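Local coordinates for complement factor H (Bos taurus, PDB 6XZ6), which regulates the complement system and is bound, through its fifth domain, by a factor H receptor of the parasite Trypanosoma brucei, at the interface of chains B and A. Numbering follows the deposited sequence. Chains: chain A, Complement factor H; chain B, GARP domain-containing protein.

The three contacts form one continuous footprint of the factor H domain on the end of the receptor's helical bundle. Contacts 1 and 2 lie about 9 Å apart, 1 and 3 about 11 Å, and 2 and 3 about 8 Å, between the centres of their C-alpha atoms. A:Arg16 belongs to all three, A:Val14 and A:Tyr15 to contacts 1 and 2, and A:Thr29 to contacts 2 and 3. Receptor helix 67-125 supplies contacts 2 and 3; contact 1 uses helix 4-61, the end of helix 148-161 and loop residues 162-164. Shared strand 13-16 thus lets one face of domain D5 engage separate receptor elements at once.

Contact 1: the interface of chains B and A. Residues chain B 12, 161-164; chain A 14-18.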
loop_
_atom_site.group_PDB
_atom_site.type_symbol
_atom_site.label_atom_id
_atom_site.label_comp_id
_atom_site.label_asym_id
_atom_site.label_seq_id
_atom_site.Cartn_x
_atom_site.Cartn_y
_atom_site.Cartn_z
ATOM N N GLN B 12 13.317 19.621 -0.453
ATOM C CA GLN B 12 13.749 18.209 -0.389
ATOM C C GLN B 12 13.245 17.502 0.860
ATOM O O GLN B 12 12.882 16.341 0.766
ATOM C CB GLN B 12 15.283 18.079 -0.433
ATOM C CG GLN B 12 15.928 18.392 -1.778
ATOM C CD GLN B 12 17.416 18.592 -1.661
ATOM O OE1 GLN B 12 18.078 18.249 -0.660
ATOM N NE2 GLN B 12 17.968 19.160 -2.693
ATOM N N LEU B 161 13.524 16.735 -7.429
ATOM C CA LEU B 161 14.341 17.374 -6.394
ATOM C C LEU B 161 15.668 16.678 -6.125
ATOM O O LEU B 161 16.613 17.347 -5.713
ATOM C CB LEU B 161 13.518 17.468 -5.084
ATOM C CG LEU B 161 12.284 18.371 -5.148
ATOM C CD1 LEU B 161 11.427 18.152 -3.961
ATOM C CD2 LEU B 161 12.646 19.839 -5.249
ATOM N N TYR B 162 15.728 15.346 -6.319
ATOM C CA TYR B 162 16.893 14.476 -6.073
ATOM C C TYR B 162 17.414 13.867 -7.369
ATOM O O TYR B 162 16.734 13.051 -7.987
ATOM C CB TYR B 162 16.492 13.345 -5.093
ATOM C CG TYR B 162 16.410 13.779 -3.642
ATOM C CD1 TYR B 162 15.251 14.366 -3.129
ATOM C CD2 TYR B 162 17.464 13.555 -2.769
ATOM C CE1 TYR B 162 15.163 14.736 -1.783
ATOM C CE2 TYR B 162 17.425 14.008 -1.457
ATOM C CZ TYR B 162 16.266 14.565 -0.955
ATOM O OH TYR B 162 16.222 14.925 0.367
ATOM N N MET B 163 18.630 14.225 -7.773
ATOM C CA MET B 163 19.284 13.669 -8.980
ATOM C C MET B 163 19.850 12.268 -8.788
ATOM O O MET B 163 20.166 11.602 -9.771
ATOM C CB MET B 163 20.361 14.613 -9.527
ATOM C CG MET B 163 19.768 15.946 -10.057
ATOM S SD MET B 163 18.242 15.902 -11.084
ATOM C CE MET B 163 18.829 15.067 -12.541
ATOM N N GLN B 164 19.941 11.814 -7.521
ATOM C CA GLN B 164 20.433 10.502 -7.135
ATOM C C GLN B 164 19.587 9.424 -7.756
ATOM O O GLN B 164 18.370 9.595 -7.867
ATOM C CB GLN B 164 20.421 10.349 -5.618
ATOM C CG GLN B 164 21.554 11.062 -4.933
ATOM C CD GLN B 164 21.395 10.926 -3.463
ATOM O OE1 GLN B 164 21.941 9.988 -2.873
ATOM N NE2 GLN B 164 20.634 11.847 -2.844
ATOM N N VAL A 14 21.680 6.510 -0.356
ATOM C CA VAL A 14 21.048 7.837 -0.533
ATOM C C VAL A 14 21.567 8.800 0.540
ATOM O O VAL A 14 21.467 8.489 1.724
ATOM C CB VAL A 14 19.488 7.880 -0.466
ATOM C CG1 VAL A 14 18.858 8.695 -1.576
ATOM C CG2 VAL A 14 18.801 6.568 -0.148
ATOM N N TYR A 15 22.054 9.976 0.146
ATOM C CA TYR A 15 22.482 11.027 1.083
ATOM C C TYR A 15 21.516 12.201 1.020
ATOM O O TYR A 15 20.687 12.318 0.094
ATOM C CB TYR A 15 23.926 11.504 0.831
ATOM C CG TYR A 15 24.142 12.212 -0.488
ATOM C CD1 TYR A 15 24.439 11.496 -1.651
ATOM C CD2 TYR A 15 24.099 13.596 -0.574
ATOM C CE1 TYR A 15 24.628 12.148 -2.874
ATOM C CE2 TYR A 15 24.289 14.254 -1.790
ATOM C CZ TYR A 15 24.556 13.525 -2.934
ATOM O OH TYR A 15 24.753 14.160 -4.128
ATOM N N ARG A 16 21.627 13.060 2.030
ATOM C CA ARG A 16 20.873 14.288 2.182
ATOM C C ARG A 16 21.743 15.305 2.959
ATOM O O ARG A 16 22.542 14.881 3.801
ATOM C CB ARG A 16 19.497 14.032 2.832
ATOM C CG ARG A 16 19.493 13.505 4.276
ATOM C CD ARG A 16 18.931 14.569 5.229
ATOM N NE ARG A 16 20.011 15.370 5.819
ATOM C CZ ARG A 16 19.975 16.682 5.995
ATOM N NH1 ARG A 16 21.028 17.317 6.507
ATOM N NH2 ARG A 16 18.885 17.373 5.668
ATOM N N PRO A 17 21.635 16.633 2.695
ATOM C CA PRO A 17 20.840 17.263 1.632
ATOM C C PRO A 17 21.587 17.104 0.285
ATOM O O PRO A 17 22.766 16.726 0.246
ATOM C CB PRO A 17 20.738 18.716 2.098
ATOM C CG PRO A 17 22.020 18.964 2.811
ATOM C CD PRO A 17 22.469 17.629 3.392
ATOM N N GLU A 18 20.890 17.361 -0.807
ATOM C CA GLU A 18 21.498 17.281 -2.113
ATOM C C GLU A 18 21.793 18.691 -2.647
ATOM O O GLU A 18 20.874 19.425 -3.026
ATOM C CB GLU A 18 20.611 16.478 -3.054
ATOM C CG GLU A 18 21.433 15.797 -4.109
ATOM C CD GLU A 18 20.592 15.107 -5.134
ATOM O OE1 GLU A 18 20.452 15.661 -6.248
ATOM O OE2 GLU A 18 20.068 14.016 -4.819
HETATM O O HOH W 1 19.463 18.355 -6.577
#
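A:Glu18 and B:Gln164 form the dense polar centre of this receptor-ligand interface, their side chains running antiparallel alongside one another. The carboxylate of A:Glu18 is bound through both oxygens. OE1 takes the backbone N-H of B:Met163 at 2.8 Å on its syn lone pair, and OE2 is met on its anti side by the amide NE2 of B:Gln164 at 3.0 Å. With CG of A:Glu18 anti to the backbone N (chi1 -151°) and the chain extended beyond it, the acid reaches residues 162-164, and its OE2 lies 3.3 Å from CD2 of B:Tyr162, whose ring stands almost perpendicular to the carboxylate.

The side-chain amide of B:Gln164 is fixed from both ends. Its OE1 accepts from A:Tyr15 N at 3.0 Å, in the carbonyl plane on a lone pair, while NE2 also donates to A:Tyr15 O. NE2 lies 3.9 Å above the centre of the A:Tyr15 ring, which is turned 31° from the amide. B:Gln12 likewise pairs with the backbone of A:Glu18: OE1 receives its N, and NE2 gives a nearly straight bond to its O (2.9 Å).

The water-mediated side is looser: OE1 of A:Glu18 also reaches a water shared with B:Leu161 O. A:Arg16 and A:Pro17 bury little surface. Bonds to both the side chain and the backbone of A:Glu18, and to the backbone of A:Tyr15, hold domain D5 on the receptor.

Contact 2: the interface of chains B and A. Residues chain B 113-114, 117-118; chain A 14-16, 29, 31.
B:Leu118 and A:Glu31 pack side chain against side chain where helix 67-125 of the receptor lies against the sushi (SCR) domain of factor H. The acid comes from strand 27-32 and runs past B:Leu118 in the opposite direction. Its CB is 4.1 Å from CG1 of B:Val114. The next carbon, CG, lies anti to the carbonyl carbon (chi1 -71°) and touches the helix backbone at B:Val114 O (3.7 Å), with CG of B:Leu118 also close by. A bend at chi2 (-65°) then turns the carboxylate over B:Gly117, and CD comes within 3.8 Å of its CA. At the tip, OE2 rests beside that same CA and the glycine carbonyl carbon, whereas OE1 lies about equally far from the CA and from B:Ser113 O, without bonding. No hydrogen bond crosses this patch; the hydrocarbon part of the acid's chain and its carboxylate carbon pack on the helix.

Toward the branch end of B:Leu118, both methyls meet A:Val14. The two side chains cross at about a right angle, CD1 resting near CB and CG2, while CD2 approaches A:Val14 O at 3.5 Å and also meets CG of A:Arg16. CG2 of A:Val14 touches CG1 of B:Val114 at 3.7 Å. Farther along the helix, CD of A:Arg16 sits against B:Leu118 O, and within chain A its NE donates to the hydroxyl OG1 of A:Thr29 (3.1 Å), nearly in the guanidinium plane, which steadies the arginine chain.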
loop_
_atom_site.group_PDB
_atom_site.type_symbol
_atom_site.label_atom_id
_atom_site.label_comp_id
_atom_site.label_asym_id
_atom_site.label_seq_id
_atom_site.Cartn_x
_atom_site.Cartn_y
_atom_site.Cartn_z
ATOM N N SER B 113 11.934 2.357 6.026
ATOM C CA SER B 113 13.073 2.568 6.928
ATOM C C SER B 113 14.131 3.537 6.356
ATOM O O SER B 113 14.855 4.214 7.115
ATOM C CB SER B 113 13.727 1.234 7.261
ATOM O OG SER B 113 13.986 0.543 6.049
ATOM N N VAL B 114 14.222 3.578 5.015
ATOM C CA VAL B 114 15.150 4.445 4.304
ATOM C C VAL B 114 14.672 5.900 4.451
ATOM O O VAL B 114 15.428 6.720 4.962
ATOM C CB VAL B 114 15.383 3.991 2.820
ATOM C CG1 VAL B 114 16.222 5.011 2.034
ATOM C CG2 VAL B 114 16.031 2.603 2.770
ATOM N N GLY B 117 14.928 7.134 8.060
ATOM C CA GLY B 117 16.325 7.390 8.397
ATOM C C GLY B 117 16.852 8.671 7.791
ATOM O O GLY B 117 17.601 9.396 8.445
ATOM N N LEU B 118 16.449 8.983 6.556
ATOM C CA LEU B 118 16.841 10.230 5.913
ATOM C C LEU B 118 16.252 11.403 6.683
ATOM O O LEU B 118 16.957 12.389 6.918
ATOM C CB LEU B 118 16.437 10.284 4.425
ATOM C CG LEU B 118 17.249 9.371 3.466
ATOM C CD1 LEU B 118 16.580 9.245 2.113
ATOM C CD2 LEU B 118 18.678 9.834 3.309
ATOM N N VAL A 14 21.680 6.510 -0.356
ATOM C CA VAL A 14 21.048 7.837 -0.533
ATOM C C VAL A 14 21.567 8.800 0.540
ATOM O O VAL A 14 21.467 8.489 1.724
ATOM C CB VAL A 14 19.488 7.880 -0.466
ATOM C CG1 VAL A 14 18.858 8.695 -1.576
ATOM C CG2 VAL A 14 18.801 6.568 -0.148
ATOM N N TYR A 15 22.054 9.976 0.146
ATOM C CA TYR A 15 22.482 11.027 1.083
ATOM C C TYR A 15 21.516 12.201 1.020
ATOM O O TYR A 15 20.687 12.318 0.094
ATOM C CB TYR A 15 23.926 11.504 0.831
ATOM C CG TYR A 15 24.142 12.212 -0.488
ATOM C CD1 TYR A 15 24.439 11.496 -1.651
ATOM C CD2 TYR A 15 24.099 13.596 -0.574
ATOM C CE1 TYR A 15 24.628 12.148 -2.874
ATOM C CE2 TYR A 15 24.289 14.254 -1.790
ATOM C CZ TYR A 15 24.556 13.525 -2.934
ATOM O OH TYR A 15 24.753 14.160 -4.128
ATOM N N ARG A 16 21.627 13.060 2.030
ATOM C CA ARG A 16 20.873 14.288 2.182
ATOM C C ARG A 16 21.743 15.305 2.959
ATOM O O ARG A 16 22.542 14.881 3.801
ATOM C CB ARG A 16 19.497 14.032 2.832
ATOM C CG ARG A 16 19.493 13.505 4.276
ATOM C CD ARG A 16 18.931 14.569 5.229
ATOM N NE ARG A 16 20.011 15.370 5.819
ATOM C CZ ARG A 16 19.975 16.682 5.995
ATOM N NH1 ARG A 16 21.028 17.317 6.507
ATOM N NH2 ARG A 16 18.885 17.373 5.668
ATOM N N THR A 29 24.048 13.165 5.715
ATOM C CA THR A 29 23.628 11.925 6.368
ATOM C C THR A 29 23.207 10.976 5.222
ATOM O O THR A 29 22.602 11.408 4.261
ATOM C CB THR A 29 22.522 12.121 7.428
ATOM O OG1 THR A 29 21.391 12.723 6.815
ATOM C CG2 THR A 29 22.976 12.920 8.639
ATOM N N GLU A 31 21.763 6.830 3.949
ATOM C CA GLU A 31 21.077 5.569 4.224
ATOM C C GLU A 31 21.403 4.618 3.091
ATOM O O GLU A 31 21.600 5.056 1.969
ATOM C CB GLU A 31 19.555 5.773 4.310
ATOM C CG GLU A 31 19.107 6.527 5.540
ATOM C CD GLU A 31 19.358 5.807 6.846
ATOM O OE1 GLU A 31 18.925 4.637 6.962
ATOM O OE2 GLU A 31 19.968 6.417 7.758
#

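Contact 3: the interface of chains B and A. Residues chain B 121-122, 125; chain A 16, 27, 29, 44.
B:His125 and A:Asp44 reach toward each other tip to tip, a possible polar pairing in this patch of the complex between the trypanosome receptor and the factor H sushi domain. The imidazole NE2 lies 3.2 Å from carboxylate OD2, a distance compatible with a hydrogen bond, but the planes are 57° apart and A:Asp44 is poorly ordered, so the pairing is tentative. A second polar contact uses the histidine backbone: B:His125 O accepts a hydrogen bond from the guanidinium NH1 of A:Arg16 at 3.2 Å.

Face packing accompanies this bond. One face of the guanidinium rests on CA of B:Ala122, which lies 3.5 Å from its plane and toward the rim; NH2 also meets CB of the same alanine.

Among the apolar contacts, the methyl CG2 of A:Thr29 touches CD2 of the imidazole at 3.5 Å and also packs on CA of B:Gly121. The A:Lys27 chain lies over one imidazole face, its CD 4.2 Å above the plane and toward the rim.

Charge forms a looser group. NZ of A:Lys27 comes to 3.7 Å from ND1 of B:His125, a nearby positive charge that could bear on the imidazole's ionisation; the disorder of A:Asp44 leaves its opposing effect doubtful.

The site lies at the C-terminal end of receptor helix 67-125, where B:His125 projects against strands 27-32 and 44-48 of the sushi domain.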
loop_
_atom_site.group_PDB
_atom_site.type_symbol
_atom_site.label_atom_id
_atom_site.label_comp_id
_atom_site.label_asym_id
_atom_site.label_seq_id
_atom_site.Cartn_x
_atom_site.Cartn_y
_atom_site.Cartn_z
ATOM N N GLY B 121 18.093 12.030 10.008
ATOM C CA GLY B 121 19.303 12.783 9.686
ATOM C C GLY B 121 19.023 14.269 9.588
ATOM O O GLY B 121 19.735 15.058 10.205
ATOM N N ALA B 122 17.948 14.662 8.852
ATOM C CA ALA B 122 17.469 16.063 8.716
ATOM C C ALA B 122 17.006 16.634 10.094
ATOM O O ALA B 122 17.208 17.827 10.362
ATOM C CB ALA B 122 16.342 16.149 7.693
ATOM N N HIS B 125 20.707 17.018 11.834
ATOM C CA HIS B 125 21.687 17.806 11.096
ATOM C C HIS B 125 21.109 18.676 9.955
ATOM O O HIS B 125 21.846 19.046 9.036
ATOM C CB HIS B 125 22.810 16.883 10.567
ATOM C CG HIS B 125 23.388 15.973 11.604
ATOM N ND1 HIS B 125 24.131 16.464 12.668
ATOM C CD2 HIS B 125 23.283 14.629 11.726
ATOM C CE1 HIS B 125 24.456 15.408 13.404
ATOM N NE2 HIS B 125 23.976 14.279 12.876
ATOM N N ARG A 16 21.627 13.060 2.030
ATOM C CA ARG A 16 20.873 14.288 2.182
ATOM C C ARG A 16 21.743 15.305 2.959
ATOM O O ARG A 16 22.542 14.881 3.801
ATOM C CB ARG A 16 19.497 14.032 2.832
ATOM C CG ARG A 16 19.493 13.505 4.276
ATOM C CD ARG A 16 18.931 14.569 5.229
ATOM N NE ARG A 16 20.011 15.370 5.819
ATOM C CZ ARG A 16 19.975 16.682 5.995
ATOM N NH1 ARG A 16 21.028 17.317 6.507
ATOM N NH2 ARG A 16 18.885 17.373 5.668
ATOM N N LYS A 27 27.709 18.856 6.973
ATOM C CA LYS A 27 27.433 17.439 7.179
ATOM C C LYS A 27 26.330 16.914 6.280
ATOM O O LYS A 27 25.263 17.542 6.123
ATOM C CB LYS A 27 27.051 17.136 8.645
ATOM C CG LYS A 27 28.199 17.192 9.634
ATOM C CD LYS A 27 27.944 16.335 10.840
ATOM C CE LYS A 27 28.553 16.949 12.064
ATOM N NZ LYS A 27 27.570 17.820 12.783
ATOM N N THR A 29 24.048 13.165 5.715
ATOM C CA THR A 29 23.628 11.925 6.368
ATOM C C THR A 29 23.207 10.976 5.222
ATOM O O THR A 29 22.602 11.408 4.261
ATOM C CB THR A 29 22.522 12.121 7.428
ATOM O OG1 THR A 29 21.391 12.723 6.815
ATOM C CG2 THR A 29 22.976 12.920 8.639
ATOM N N ASP A 44 26.770 9.461 9.154
ATOM C CA ASP A 44 27.306 10.820 9.061
ATOM C C ASP A 44 28.580 10.925 8.247
ATOM O O ASP A 44 29.390 9.997 8.221
ATOM C CB ASP A 44 27.620 11.337 10.470
ATOM C CG ASP A 44 26.679 12.398 10.972
ATOM O OD1 ASP A 44 26.082 13.113 10.124
ATOM O OD2 ASP A 44 26.540 12.529 12.214
#